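Local atomic coordinates of endo-beta-1,4-glucanase (cellulase B) (Bacillus halodurans, PDB entry 4V2X), a protein that probably hydrolyses beta-glucosidic bonds as a tri-modular endo-beta-1,4-glucanase, its family 46 carbohydrate-binding module contributing to attack on xyloglucan and beta-1,3-1,4-glucans. Residues G455-N460 / V477-T482; D402-A407 / H446-I451; N196-S201 / V239-E244. All coordinates share one frame; numbering follows the deposited sequence.

How the contacts relate
Contacts 1 and 2 are neighbours in the X2 module, which is Ig-like, with their centres 12 Å apart. Helix 445-452 links them directly: I451, in the helical segment of contact 2, has its O 3.6 Å from N460 CB of contact 1 and its CG2 4.0 Å from V477 CB. Contact 3 belongs to the family 5 catalytic barrel on the opposite side of the chain's centre, about 48 Å from contact 1 and 54 Å from contact 2, measured between centres. It probably borders the catalytic cleft: the E197 side chain is about 3 Å from a cacodylate, probably from the crystallisation liquor, while the F200 side chain stays about 11 Å from a calcium ion. Contacts 1 and 2 lie away from the known sites.

Contact 1 of 3, residues G455-N460 / V477-T482; sequences GTLGTN and VNTYRT
T479 faces N460 through a short polar link: the hydroxyl OG1 donates to N460 OD1 over 2.6 Å, approaching 21° from the amide carbonyl plane. The same amide turns its other end to its own segment, where ND2 gives a hydrogen bond of 2.8 Å to T456 O. Held at both ends, the N460 amide is fixed in its rotation and ties the entry loop to the paired strand. The T479 methyl CG2 is anti to the backbone N (OG1 at chi1 -61°), which sends it to the loop carbonyls, 3.8 Å from G455 O.

L457 works from the other end. Its CD2 meets R481 CG at 3.4 Å, an oblique crossing of two aliphatic chains, so the arginine contributes methylenes rather than charge here.

Between these side chains the backbones are joined. G458 and T479 form a hydrogen-bonded antiparallel pair, G458 N to T479 O 2.8 Å and T479 N to G458 O 2.9 Å, and N460 N reaches V477 O at 2.7 Å. The register identifies the open end of the beta hairpin 458-467/473-480, which lies inside the mixed sheet of the Ig-like X2 module between strands 395-399 and 418-423.

Contact 2 of 3, residues D402-A407 / H446-I451; sequences DRIADA and HVLSAI
The branch methyl CG2 of I404 rests 3.7 Å from L448 CB, and the two side chains pass each other at a slant. With chi1 of I404 at -67°, CG2 stands anti to the backbone N while CG1 lies beside it, so the two arms spread over consecutive helix residues. The longer arm carries CD1 to S449, 3.7 Å from its CA and 4.1 Å from its CB. The serine thus offers carbon to this contact.

L448 answers with its far end. Its CD1 comes to 3.6 Å from A407 CB and 3.5 Å from A405 O, so one methyl rests against both an alanine methyl and a backbone carbonyl of the loop. The interface is therefore wholly van der Waals in character and small, 209 Å² summed over both sides.

Further out, polar bonds hold the two parts in position. D406 OD1 accepts a hydrogen bond from the backbone N of A445, at the start of the helix, anchoring the loop beside that helix end. H446 NE2 is hydrogen-bonded to D433 OD1, and A407 is tied by backbone hydrogen bonding to V443.

The loop leads from strand 395-399 into strand 407-412, which pairs with strand 440-443. Helix 445-452 follows that strand closely, and L448 also touches V443. I404 and A407 consequently lie against one flank of a helix whose V447 and I451 side chains turn to the mixed sheet, both on A423 of strand 418-423 and, for I451, also on strand 458-467.

Contact 3 of 3, residues N196-S201 / V239-E244; sequences NEPKFS and VLPTME
E244 N donates to P198 O over 2.8 Å, with an N-H...O angle of 156° and the donor in the carbonyl plane, the one hydrogen bond that joins the two segments. M243 SD also approaches P198 O, at 3.4 Å, so backbone amide and thioether lie near the same carbonyl.

The sulfur continues to F200, where it sits near the ring plane at the edge: 3.8 Å from CE2 and 76° off the ring normal, an edge-on Met-aromatic contact. Bends at chi2 (72°) and chi3 of the methionine fold its chain back, bringing CE as well as SD to that edge. With an alanine here the F200 edge would probably lose its sulfur contact and a gap would open beside the P198 carbonyl, which would keep its bond from E244 N.

Beside this, P198 CG meets P241 CG at 3.7 Å, two proline rings crossing at a slant, and K199 CB lies 4.0 Å from E244 CG. The polar ends turn elsewhere: K199 makes a cation-pi contact with W204, while E244 OE2 accepts from G205 N. E197 OE2 is hydrogen-bonded to H272 ND1.

The run N196-E197-P198 matches the Asn-Glu-Pro signature of family 5 enzymes, consistent with a place beside the catalytic cleft. N196-S201 follows barrel strand 190-193, while V239-E244 carries the end of the adjacent strand 238-241 into its loop; helix 209-227 packs on P198 and F200 through L215 and L218, and helix 249-262 meets M243 through L251.

Contact 1 of 3, residues G455-N460 / V477-T482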
loop_
_atom_site.group_PDB
_atom_site.type_symbol
_atom_site.label_atom_id
_atom_site.label_comp_id
_atom_site.label_asym_id
_atom_site.label_seq_id
_atom_site.Cartn_x
_atom_site.Cartn_y
_atom_site.Cartn_z
ATOM N N GLY A 455 -19.386 -28.647 -57.313
ATOM C CA GLY A 455 -19.507 -29.515 -56.143
ATOM C C GLY A 455 -18.190 -30.076 -55.635
ATOM O O GLY A 455 -18.185 -31.032 -54.853
ATOM N N THR A 456 -17.072 -29.497 -56.079
ATOM C CA THR A 456 -15.759 -29.836 -55.547
ATOM C C THR A 456 -15.777 -29.477 -54.068
ATOM O O THR A 456 -16.263 -28.415 -53.710
ATOM C CB THR A 456 -14.655 -29.023 -56.246
ATOM O OG1 THR A 456 -14.736 -29.230 -57.664
ATOM C CG2 THR A 456 -13.276 -29.426 -55.748
ATOM N N LEU A 457 -15.261 -30.356 -53.212
ATOM C CA LEU A 457 -15.342 -30.130 -51.765
ATOM C C LEU A 457 -14.316 -29.096 -51.323
ATOM O O LEU A 457 -13.223 -29.021 -51.882
ATOM C CB LEU A 457 -15.138 -31.439 -50.999
ATOM C CG LEU A 457 -16.147 -32.540 -51.336
ATOM C CD1 LEU A 457 -15.871 -33.794 -50.515
ATOM C CD2 LEU A 457 -17.575 -32.065 -51.126
ATOM N N GLY A 458 -14.688 -28.298 -50.324
ATOM C CA GLY A 458 -13.831 -27.245 -49.802
ATOM C C GLY A 458 -14.242 -25.908 -50.376
ATOM O O GLY A 458 -15.363 -25.746 -50.877
ATOM N N THR A 459 -13.327 -24.950 -50.326
ATOM C CA THR A 459 -13.638 -23.584 -50.730
ATOM C C THR A 459 -13.653 -23.454 -52.248
ATOM O O THR A 459 -12.630 -23.660 -52.900
ATOM C CB THR A 459 -12.636 -22.581 -50.125
ATOM O OG1 THR A 459 -12.646 -22.701 -48.695
ATOM C CG2 THR A 459 -13.005 -21.152 -50.516
ATOM N N ASN A 460 -14.816 -23.099 -52.793
ATOM C CA ASN A 460 -15.025 -22.974 -54.238
ATOM C C ASN A 460 -14.715 -21.576 -54.742
ATOM O O ASN A 460 -14.292 -21.398 -55.877
ATOM C CB ASN A 460 -16.482 -23.291 -54.605
ATOM C CG ASN A 460 -16.956 -24.617 -54.047
ATOM O OD1 ASN A 460 -17.874 -24.662 -53.219
ATOM N ND2 ASN A 460 -16.326 -25.702 -54.484
ATOM N N VAL A 477 -17.067 -19.446 -49.896
ATOM C CA VAL A 477 -18.156 -20.313 -50.322
ATOM C C VAL A 477 -17.614 -21.738 -50.382
ATOM O O VAL A 477 -16.734 -22.035 -51.190
ATOM C CB VAL A 477 -18.741 -19.880 -51.683
ATOM C CG1 VAL A 477 -19.816 -20.859 -52.144
ATOM C CG2 VAL A 477 -19.296 -18.465 -51.592
ATOM N N ASN A 478 -18.135 -22.593 -49.503
ATOM C CA ASN A 478 -17.594 -23.928 -49.260
ATOM C C ASN A 478 -18.607 -25.013 -49.550
ATOM O O ASN A 478 -19.734 -24.951 -49.065
ATOM C CB ASN A 478 -17.168 -24.061 -47.794
ATOM C CG ASN A 478 -16.133 -23.029 -47.388
ATOM O OD1 ASN A 478 -15.309 -22.610 -48.196
ATOM N ND2 ASN A 478 -16.181 -22.600 -46.126
ATOM N N THR A 479 -18.208 -26.012 -50.331
ATOM C CA THR A 479 -19.038 -27.188 -50.525
ATOM C C THR A 479 -18.567 -28.278 -49.577
ATOM O O THR A 479 -17.367 -28.515 -49.452
ATOM C CB THR A 479 -18.964 -27.690 -51.976
ATOM O OG1 THR A 479 -19.438 -26.659 -52.852
ATOM C CG2 THR A 479 -19.810 -28.933 -52.156
ATOM N N TYR A 480 -19.515 -28.929 -48.906
ATOM C CA TYR A 480 -19.189 -29.973 -47.940
ATOM C C TYR A 480 -20.108 -31.189 -48.066
ATOM O O TYR A 480 -21.212 -31.110 -48.619
ATOM C CB TYR A 480 -19.266 -29.417 -46.512
ATOM C CG TYR A 480 -20.684 -29.241 -45.991
ATOM C CD1 TYR A 480 -21.460 -28.154 -46.384
ATOM C CD2 TYR A 480 -21.253 -30.169 -45.129
ATOM C CE1 TYR A 480 -22.753 -27.993 -45.922
ATOM C CE2 TYR A 480 -22.545 -30.013 -44.660
ATOM C CZ TYR A 480 -23.288 -28.916 -45.058
ATOM O OH TYR A 480 -24.581 -28.748 -44.606
ATOM N N ARG A 481 -19.611 -32.321 -47.559
ATOM C CA ARG A 481 -20.429 -33.498 -47.265
ATOM C C ARG A 481 -20.194 -33.863 -45.810
ATOM O O ARG A 481 -19.255 -33.376 -45.182
ATOM C CB ARG A 481 -20.027 -34.703 -48.104
ATOM C CG ARG A 481 -19.492 -34.392 -49.480
ATOM C CD ARG A 481 -19.005 -35.662 -50.149
ATOM N NE ARG A 481 -20.073 -36.658 -50.232
ATOM C CZ ARG A 481 -19.979 -37.924 -49.828
ATOM N NH1 ARG A 481 -18.850 -38.403 -49.318
ATOM N NH2 ARG A 481 -21.025 -38.729 -49.957
ATOM N N THR A 482 -21.021 -34.754 -45.282
ATOM C CA THR A 482 -20.826 -35.224 -43.919
ATOM C C THR A 482 -19.389 -35.738 -43.780
ATOM O O THR A 482 -18.940 -36.549 -44.598
ATOM C CB THR A 482 -21.844 -36.319 -43.543
ATOM O OG1 THR A 482 -23.147 -35.731 -43.452
ATOM C CG2 THR A 482 -21.497 -36.960 -42.200
#

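Contact 2 of 3, residues D402-A407 / H446-I451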
loop_
_atom_site.group_PDB
_atom_site.type_symbol
_atom_site.label_atom_id
_atom_site.label_comp_id
_atom_site.label_asym_id
_atom_site.label_seq_id
_atom_site.Cartn_x
_atom_site.Cartn_y
_atom_site.Cartn_z
ATOM N N ASP A 402 -27.204 -31.299 -52.646
ATOM C CA ASP A 402 -28.456 -30.575 -52.405
ATOM C C ASP A 402 -28.643 -29.465 -53.415
ATOM O O ASP A 402 -27.677 -28.907 -53.927
ATOM C CB ASP A 402 -28.483 -29.953 -51.005
ATOM C CG ASP A 402 -28.776 -30.963 -49.917
ATOM O OD1 ASP A 402 -28.894 -32.163 -50.227
ATOM O OD2 ASP A 402 -28.901 -30.546 -48.750
ATOM N N ARG A 403 -29.896 -29.132 -53.685
ATOM C CA ARG A 403 -30.203 -27.972 -54.506
ATOM C C ARG A 403 -29.663 -26.728 -53.812
ATOM O O ARG A 403 -29.860 -26.545 -52.616
ATOM C CB ARG A 403 -31.710 -27.854 -54.720
ATOM C CG ARG A 403 -32.131 -26.688 -55.608
ATOM C CD ARG A 403 -33.535 -26.886 -56.172
ATOM N NE ARG A 403 -34.391 -27.599 -55.229
ATOM C CZ ARG A 403 -34.913 -27.065 -54.127
ATOM N NH1 ARG A 403 -34.692 -25.788 -53.819
ATOM N NH2 ARG A 403 -35.661 -27.813 -53.321
ATOM N N ILE A 404 -28.963 -25.885 -54.563
ATOM C CA ILE A 404 -28.396 -24.659 -54.007
ATOM C C ILE A 404 -29.506 -23.616 -53.861
ATOM O O ILE A 404 -30.213 -23.327 -54.821
ATOM C CB ILE A 404 -27.239 -24.138 -54.887
ATOM C CG1 ILE A 404 -26.072 -25.129 -54.817
ATOM C CG2 ILE A 404 -26.805 -22.736 -54.451
ATOM C CD1 ILE A 404 -24.954 -24.847 -55.799
ATOM N N ALA A 405 -29.678 -23.091 -52.651
ATOM C CA ALA A 405 -30.693 -22.079 -52.376
ATOM C C ALA A 405 -30.054 -20.719 -52.113
ATOM O O ALA A 405 -28.827 -20.590 -52.070
ATOM C CB ALA A 405 -31.533 -22.495 -51.184
ATOM N N ASP A 406 -30.900 -19.707 -51.938
ATOM C CA ASP A 406 -30.431 -18.393 -51.510
ATOM C C ASP A 406 -29.819 -18.525 -50.123
ATOM O O ASP A 406 -30.337 -19.258 -49.273
ATOM C CB ASP A 406 -31.576 -17.379 -51.460
ATOM C CG ASP A 406 -32.210 -17.126 -52.816
ATOM O OD1 ASP A 406 -31.667 -17.560 -53.853
ATOM O OD2 ASP A 406 -33.274 -16.475 -52.839
ATOM N N ALA A 407 -28.693 -17.846 -49.911
ATOM C CA ALA A 407 -28.058 -17.787 -48.611
ATOM C C ALA A 407 -28.336 -16.425 -48.009
ATOM O O ALA A 407 -28.046 -15.399 -48.630
ATOM C CB ALA A 407 -26.560 -17.998 -48.746
ATOM N N HIS A 446 -28.369 -18.447 -57.811
ATOM C CA HIS A 446 -27.649 -18.532 -59.087
ATOM C C HIS A 446 -26.211 -18.040 -58.969
ATOM O O HIS A 446 -25.338 -18.510 -59.692
ATOM C CB HIS A 446 -28.387 -17.804 -60.224
ATOM C CG HIS A 446 -28.535 -16.330 -60.016
ATOM N ND1 HIS A 446 -29.603 -15.779 -59.343
ATOM C CD2 HIS A 446 -27.758 -15.289 -60.402
ATOM C CE1 HIS A 446 -29.477 -14.466 -59.317
ATOM N NE2 HIS A 446 -28.367 -14.142 -59.955
ATOM N N VAL A 447 -25.971 -17.107 -58.049
ATOM C CA VAL A 447 -24.612 -16.628 -57.776
ATOM C C VAL A 447 -23.787 -17.730 -57.117
ATOM O O VAL A 447 -22.649 -17.981 -57.503
ATOM C CB VAL A 447 -24.618 -15.381 -56.866
ATOM C CG1 VAL A 447 -23.195 -14.989 -56.471
ATOM C CG2 VAL A 447 -25.330 -14.216 -57.549
ATOM N N LEU A 448 -24.370 -18.385 -56.119
ATOM C CA LEU A 448 -23.694 -19.463 -55.410
ATOM C C LEU A 448 -23.480 -20.666 -56.323
ATOM O O LEU A 448 -22.430 -21.298 -56.281
ATOM C CB LEU A 448 -24.483 -19.857 -54.156
ATOM C CG LEU A 448 -24.650 -18.734 -53.123
ATOM C CD1 LEU A 448 -25.657 -19.125 -52.052
ATOM C CD2 LEU A 448 -23.321 -18.362 -52.484
ATOM N N SER A 449 -24.476 -20.963 -57.153
ATOM C CA SER A 449 -24.356 -22.027 -58.147
ATOM C C SER A 449 -23.231 -21.739 -59.147
ATOM O O SER A 449 -22.468 -22.634 -59.485
ATOM C CB SER A 449 -25.690 -22.239 -58.872
ATOM O OG SER A 449 -25.575 -23.260 -59.841
ATOM N N ALA A 450 -23.105 -20.493 -59.595
ATOM C CA ALA A 450 -22.001 -20.119 -60.488
ATOM C C ALA A 450 -20.633 -20.340 -59.841
ATOM O O ALA A 450 -19.692 -20.790 -60.497
ATOM C CB ALA A 450 -22.146 -18.680 -60.946
ATOM N N ILE A 451 -20.529 -20.035 -58.550
ATOM C CA ILE A 451 -19.282 -20.229 -57.821
ATOM C C ILE A 451 -19.016 -21.706 -57.550
ATOM O O ILE A 451 -17.883 -22.164 -57.682
ATOM C CB ILE A 451 -19.295 -19.469 -56.472
ATOM C CG1 ILE A 451 -19.344 -17.960 -56.716
ATOM C CG2 ILE A 451 -18.075 -19.833 -55.630
ATOM C CD1 ILE A 451 -19.684 -17.135 -55.488
#

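Contact 3 of 3, residues N196-S201 / V239-E244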
loop_
_atom_site.group_PDB
_atom_site.type_symbol
_atom_site.label_atom_id
_atom_site.label_comp_id
_atom_site.label_asym_id
_atom_site.label_seq_id
_atom_site.Cartn_x
_atom_site.Cartn_y
_atom_site.Cartn_z
ATOM N N ASN A 196 8.406 -6.048 -17.438
ATOM C CA ASN A 196 7.281 -6.701 -18.112
ATOM C C ASN A 196 6.479 -7.619 -17.186
ATOM O O ASN A 196 7.054 -8.451 -16.496
ATOM C CB ASN A 196 7.794 -7.543 -19.272
ATOM C CG ASN A 196 6.672 -8.102 -20.116
ATOM O OD1 ASN A 196 5.889 -7.347 -20.677
ATOM N ND2 ASN A 196 6.594 -9.420 -20.220
ATOM N N GLU A 197 5.156 -7.479 -17.191
ATOM C CA GLU A 197 4.255 -8.448 -16.544
ATOM C C GLU A 197 4.750 -8.909 -15.163
ATOM O O GLU A 197 4.932 -10.106 -14.916
ATOM C CB GLU A 197 4.040 -9.649 -17.480
ATOM C CG GLU A 197 3.397 -9.238 -18.799
ATOM C CD GLU A 197 3.058 -10.375 -19.751
ATOM O OE1 GLU A 197 3.547 -11.509 -19.586
ATOM O OE2 GLU A 197 2.281 -10.109 -20.699
ATOM N N PRO A 198 4.976 -7.955 -14.245
ATOM C CA PRO A 198 5.546 -8.314 -12.949
ATOM C C PRO A 198 4.651 -9.221 -12.113
ATOM O O PRO A 198 3.437 -9.062 -12.104
ATOM C CB PRO A 198 5.729 -6.959 -12.256
ATOM C CG PRO A 198 4.784 -6.046 -12.950
ATOM C CD PRO A 198 4.785 -6.503 -14.374
ATOM N N LYS A 199 5.268 -10.184 -11.441
ATOM C CA LYS A 199 4.575 -11.005 -10.454
ATOM C C LYS A 199 5.620 -11.610 -9.527
ATOM O O LYS A 199 6.818 -11.523 -9.808
ATOM C CB LYS A 199 3.725 -12.085 -11.122
ATOM C CG LYS A 199 4.488 -13.098 -11.952
ATOM C CD LYS A 199 3.532 -14.029 -12.678
ATOM C CE LYS A 199 4.240 -15.258 -13.222
ATOM N NZ LYS A 199 5.435 -14.946 -14.048
ATOM N N PHE A 200 5.173 -12.190 -8.416
ATOM C CA PHE A 200 6.102 -12.642 -7.375
ATOM C C PHE A 200 5.814 -14.054 -6.918
ATOM O O PHE A 200 6.100 -14.439 -5.785
ATOM C CB PHE A 200 6.117 -11.630 -6.230
ATOM C CG PHE A 200 6.560 -10.288 -6.677
ATOM C CD1 PHE A 200 7.914 -9.991 -6.775
ATOM C CD2 PHE A 200 5.634 -9.350 -7.114
ATOM C CE1 PHE A 200 8.337 -8.768 -7.256
ATOM C CE2 PHE A 200 6.052 -8.127 -7.602
ATOM C CZ PHE A 200 7.403 -7.831 -7.664
ATOM N N SER A 201 5.260 -14.822 -7.843
ATOM C CA SER A 201 5.174 -16.255 -7.733
ATOM C C SER A 201 5.678 -16.785 -9.059
ATOM O O SER A 201 5.661 -16.066 -10.065
ATOM C CB SER A 201 3.728 -16.682 -7.513
ATOM O OG SER A 201 3.585 -18.071 -7.736
ATOM N N VAL A 239 7.102 4.232 -18.256
ATOM C CA VAL A 239 5.942 3.363 -18.383
ATOM C C VAL A 239 5.918 2.395 -17.208
ATOM O O VAL A 239 6.885 1.665 -16.978
ATOM C CB VAL A 239 5.973 2.586 -19.722
ATOM C CG1 VAL A 239 4.710 1.745 -19.886
ATOM C CG2 VAL A 239 6.118 3.544 -20.899
ATOM N N LEU A 240 4.817 2.405 -16.456
ATOM C CA LEU A 240 4.694 1.597 -15.244
ATOM C C LEU A 240 3.510 0.636 -15.354
ATOM O O LEU A 240 2.401 1.052 -15.677
ATOM C CB LEU A 240 4.506 2.490 -14.011
ATOM C CG LEU A 240 5.595 3.532 -13.727
ATOM C CD1 LEU A 240 5.244 4.349 -12.488
ATOM C CD2 LEU A 240 6.963 2.882 -13.572
ATOM N N PRO A 241 3.744 -0.652 -15.070
ATOM C CA PRO A 241 2.716 -1.668 -15.213
ATOM C C PRO A 241 1.896 -1.926 -13.961
ATOM O O PRO A 241 2.359 -1.706 -12.840
ATOM C CB PRO A 241 3.537 -2.917 -15.509
ATOM C CG PRO A 241 4.761 -2.724 -14.672
ATOM C CD PRO A 241 5.059 -1.255 -14.772
ATOM N N THR A 242 0.689 -2.441 -14.161
ATOM C CA THR A 242 -0.018 -3.149 -13.104
ATOM C C THR A 242 0.607 -4.532 -12.897
ATOM O O THR A 242 1.335 -5.041 -13.762
ATOM C CB THR A 242 -1.493 -3.374 -13.472
ATOM O OG1 THR A 242 -1.559 -4.034 -14.740
ATOM C CG2 THR A 242 -2.233 -2.075 -13.561
ATOM N N MET A 243 0.296 -5.152 -11.763
ATOM C CA MET A 243 0.695 -6.546 -11.510
ATOM C C MET A 243 0.147 -7.426 -12.631
ATOM O O MET A 243 -1.032 -7.308 -13.004
ATOM C CB MET A 243 0.159 -7.042 -10.160
ATOM C CG MET A 243 0.851 -8.298 -9.629
ATOM S SD MET A 243 2.534 -7.999 -9.041
ATOM C CE MET A 243 2.181 -7.034 -7.575
ATOM N N GLU A 244 1.021 -8.272 -13.176
ATOM C CA GLU A 244 0.703 -9.175 -14.298
ATOM C C GLU A 244 0.221 -8.438 -15.551
ATOM O O GLU A 244 -0.296 -9.063 -16.479
ATOM C CB GLU A 244 -0.332 -10.228 -13.871
ATOM C CG GLU A 244 0.180 -11.213 -12.836
ATOM C CD GLU A 244 -0.800 -12.332 -12.526
ATOM O OE1 GLU A 244 -1.953 -12.304 -13.010
ATOM O OE2 GLU A 244 -0.406 -13.257 -11.796
#